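Local structure of arginase (Thermus thermophilus, 2EF5) at residues V163-R168 and R184-H189. The protein probably hydrolyses L-arginine to L-ornithine and urea, using two manganese ions in each subunit. Numbering follows the deposited sequence.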
ATOM      1  N   VAL A 163      -4.033  21.392  16.024  1.00 24.19           N
ATOM      2  CA  VAL A 163      -4.809  20.588  15.086  1.00 22.74           C
ATOM      3  C   VAL A 163      -5.349  21.526  14.016  1.00 22.27           C
ATOM      4  O   VAL A 163      -5.937  22.556  14.333  1.00 22.68           O
ATOM      5  CB  VAL A 163      -6.010  19.865  15.767  1.00 23.19           C
ATOM      6  CG1 VAL A 163      -6.762  19.040  14.737  1.00 23.70           C
ATOM      7  CG2 VAL A 163      -5.523  18.950  16.894  1.00 20.21           C
ATOM      8  N   LEU A 164      -5.113  21.173  12.756  1.00 21.38           N
ATOM      9  CA  LEU A 164      -5.580  21.952  11.619  1.00 20.88           C
ATOM     10  C   LEU A 164      -6.814  21.247  11.071  1.00 20.67           C
ATOM     11  O   LEU A 164      -6.816  20.023  10.935  1.00 20.43           O
ATOM     12  CB  LEU A 164      -4.502  22.009  10.534  1.00 22.04           C
ATOM     13  CG  LEU A 164      -3.358  23.010  10.706  1.00 24.97           C
ATOM     14  CD1 LEU A 164      -2.193  22.670   9.772  1.00 25.33           C
ATOM     15  CD2 LEU A 164      -3.890  24.406  10.399  1.00 26.20           C
ATOM     16  N   VAL A 165      -7.853  22.014  10.751  1.00 18.86           N
ATOM     17  CA  VAL A 165      -9.085  21.440  10.221  1.00 17.96           C
ATOM     18  C   VAL A 165      -9.571  22.217   9.008  1.00 18.88           C
ATOM     19  O   VAL A 165      -9.691  23.442   9.058  1.00 18.13           O
ATOM     20  CB  VAL A 165     -10.220  21.452  11.291  1.00 20.25           C
ATOM     21  CG1 VAL A 165     -11.482  20.786  10.731  1.00 18.28           C
ATOM     22  CG2 VAL A 165      -9.760  20.748  12.566  1.00 21.07           C
ATOM     23  N   GLY A 166      -9.845  21.496   7.924  1.00 18.24           N
ATOM     24  CA  GLY A 166     -10.352  22.114   6.711  1.00 19.43           C
ATOM     25  C   GLY A 166      -9.320  22.501   5.669  1.00 21.28           C
ATOM     26  O   GLY A 166      -9.668  23.095   4.654  1.00 18.92           O
ATOM     27  N   VAL A 167      -8.056  22.156   5.904  1.00 20.46           N
ATOM     28  CA  VAL A 167      -6.991  22.515   4.976  1.00 22.09           C
ATOM     29  C   VAL A 167      -7.168  21.922   3.583  1.00 22.81           C
ATOM     30  O   VAL A 167      -7.504  20.746   3.435  1.00 23.91           O
ATOM     31  CB  VAL A 167      -5.610  22.101   5.542  1.00 22.02           C
ATOM     32  CG1 VAL A 167      -4.530  22.349   4.521  1.00 23.52           C
ATOM     33  CG2 VAL A 167      -5.323  22.889   6.807  1.00 21.62           C
ATOM     34  N   ARG A 168      -6.937  22.737   2.558  1.00 23.54           N
ATOM     35  CA  ARG A 168      -7.067  22.264   1.187  1.00 24.86           C
ATOM     36  C   ARG A 168      -6.027  22.883   0.258  1.00 26.20           C
ATOM     37  O   ARG A 168      -6.099  22.720  -0.957  1.00 26.16           O
ATOM     38  CB  ARG A 168      -8.480  22.554   0.668  1.00 25.79           C
ATOM     39  CG  ARG A 168      -8.738  23.999   0.295  1.00 26.81           C
ATOM     40  CD  ARG A 168     -10.230  24.303   0.228  1.00 30.48           C
ATOM     41  NE  ARG A 168     -10.778  24.258   1.570  1.00 33.32           N
ATOM     42  CZ  ARG A 168     -11.573  25.179   2.098  1.00 29.27           C
ATOM     43  NH1 ARG A 168     -11.947  26.243   1.397  1.00 25.75           N
ATOM     44  NH2 ARG A 168     -11.969  25.039   3.351  1.00 31.70           N
ATOM     45  N   ARG A 184      -1.082  17.489  13.808  1.00 26.76           N
ATOM     46  CA  ARG A 184      -2.228  16.702  13.353  1.00 26.84           C
ATOM     47  C   ARG A 184      -2.980  17.559  12.335  1.00 26.47           C
ATOM     48  O   ARG A 184      -3.441  18.659  12.659  1.00 26.12           O
ATOM     49  CB  ARG A 184      -3.142  16.364  14.533  1.00 28.25           C
ATOM     50  CG  ARG A 184      -4.453  15.673  14.148  1.00 31.08           C
ATOM     51  CD  ARG A 184      -4.214  14.311  13.521  1.00 32.42           C
ATOM     52  NE  ARG A 184      -3.574  13.387  14.451  1.00 34.76           N
ATOM     53  CZ  ARG A 184      -4.190  12.783  15.461  1.00 35.86           C
ATOM     54  NH1 ARG A 184      -5.483  12.997  15.682  1.00 35.97           N
ATOM     55  NH2 ARG A 184      -3.510  11.967  16.258  1.00 35.60           N
ATOM     56  N   VAL A 185      -3.099  17.058  11.110  1.00 24.42           N
ATOM     57  CA  VAL A 185      -3.768  17.799  10.045  1.00 24.08           C
ATOM     58  C   VAL A 185      -4.973  17.075   9.441  1.00 25.05           C
ATOM     59  O   VAL A 185      -4.873  15.925   9.010  1.00 25.23           O
ATOM     60  CB  VAL A 185      -2.787  18.103   8.900  1.00 23.17           C
ATOM     61  CG1 VAL A 185      -3.469  18.946   7.832  1.00 22.94           C
ATOM     62  CG2 VAL A 185      -1.558  18.818   9.448  1.00 23.20           C
ATOM     63  N   TYR A 186      -6.111  17.757   9.416  1.00 23.08           N
ATOM     64  CA  TYR A 186      -7.318  17.200   8.824  1.00 22.42           C
ATOM     65  C   TYR A 186      -7.634  18.012   7.566  1.00 22.06           C
ATOM     66  O   TYR A 186      -8.234  19.083   7.638  1.00 21.73           O
ATOM     67  CB  TYR A 186      -8.484  17.269   9.817  1.00 21.89           C
ATOM     68  CG  TYR A 186      -8.374  16.293  10.973  1.00 22.67           C
ATOM     69  CD1 TYR A 186      -8.600  14.925  10.782  1.00 23.36           C
ATOM     70  CD2 TYR A 186      -8.017  16.728  12.254  1.00 20.65           C
ATOM     71  CE1 TYR A 186      -8.472  14.015  11.834  1.00 24.21           C
ATOM     72  CE2 TYR A 186      -7.883  15.820  13.313  1.00 23.58           C
ATOM     73  CZ  TYR A 186      -8.110  14.466  13.092  1.00 24.37           C
ATOM     74  OH  TYR A 186      -7.944  13.560  14.117  1.00 27.78           O
ATOM     75  N   THR A 187      -7.205  17.520   6.410  1.00 20.57           N
ATOM     76  CA  THR A 187      -7.473  18.224   5.164  1.00 21.41           C
ATOM     77  C   THR A 187      -8.906  17.897   4.758  1.00 21.78           C
ATOM     78  O   THR A 187      -9.551  17.049   5.380  1.00 20.08           O
ATOM     79  CB  THR A 187      -6.546  17.750   4.021  1.00 23.10           C
ATOM     80  OG1 THR A 187      -6.884  16.403   3.665  1.00 25.68           O
ATOM     81  CG2 THR A 187      -5.084  17.806   4.447  1.00 22.31           C
ATOM     82  N   MET A 188      -9.402  18.555   3.715  1.00 20.89           N
ATOM     83  CA  MET A 188     -10.754  18.281   3.250  1.00 22.65           C
ATOM     84  C   MET A 188     -10.890  16.819   2.828  1.00 23.07           C
ATOM     85  O   MET A 188     -11.999  16.282   2.779  1.00 23.91           O
ATOM     86  CB  MET A 188     -11.121  19.198   2.084  1.00 22.46           C
ATOM     87  CG  MET A 188     -11.317  20.655   2.479  1.00 20.19           C
ATOM     88  SD  MET A 188     -12.503  20.868   3.815  1.00 21.20           S
ATOM     89  CE  MET A 188     -13.990  20.115   3.092  1.00 18.99           C
ATOM     90  N   HIS A 189      -9.772  16.165   2.521  1.00 22.90           N
ATOM     91  CA  HIS A 189      -9.827  14.752   2.141  1.00 23.81           C
ATOM     92  C   HIS A 189     -10.305  13.951   3.341  1.00 23.36           C
ATOM     93  O   HIS A 189     -11.180  13.090   3.214  1.00 23.45           O
ATOM     94  CB  HIS A 189      -8.452  14.249   1.679  1.00 23.49           C
ATOM     95  CG  HIS A 189      -8.407  12.774   1.414  1.00 23.49           C
ATOM     96  ND1 HIS A 189      -8.166  11.850   2.405  1.00 23.77           N
ATOM     97  CD2 HIS A 189      -8.625  12.068   0.281  1.00 21.46           C
ATOM     98  CE1 HIS A 189      -8.238  10.633   1.894  1.00 23.05           C
ATOM     99  NE2 HIS A 189      -8.514  10.736   0.608  1.00 24.39           N
TER
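Tyr186 meets Val163 through the rim of its ring: CG1 of Val163 lies in the ring plane, 3.6 Å from CD2 of Tyr186. With CG1 anti to its backbone N (chi1 -179°), Val163 brings that methyl to the tyrosine. The phenol oxygen takes a bond from Arg184 NH1 (3.0 Å) and also bonds Glu202, so two bonds grip it. An alanine in place of Tyr186 would probably leave Val163 CG1 without its aromatic neighbour and Arg184 and Glu202 without their shared hydroxyl. The backbones form a parallel ladder, in which Leu164 N gives to Arg184 O and Leu164 O receives from Tyr186 N (2.8 Å). On the other face of the sheet, Leu164 CD1 lies beside Val185 CG2 at 3.9 Å. Further on, Met188 N bonds Val167 O (2.9 Å), while Met188 CG and SD each lie 3.7 Å from Gly166 O, which accepts from Arg168 NH2, itself also bonded to Val220 O. Guanidine touches Met188, and Arg240 of the second subunit packs on it. The pair belongs to a right-handed beta-alpha-beta crossover through helix 172-181, with 184-187 outermost in this chain's sheet: strand 113-117 flanks 162-167 on its other side, and helix 196-206 covers the Val163 and Tyr186 face.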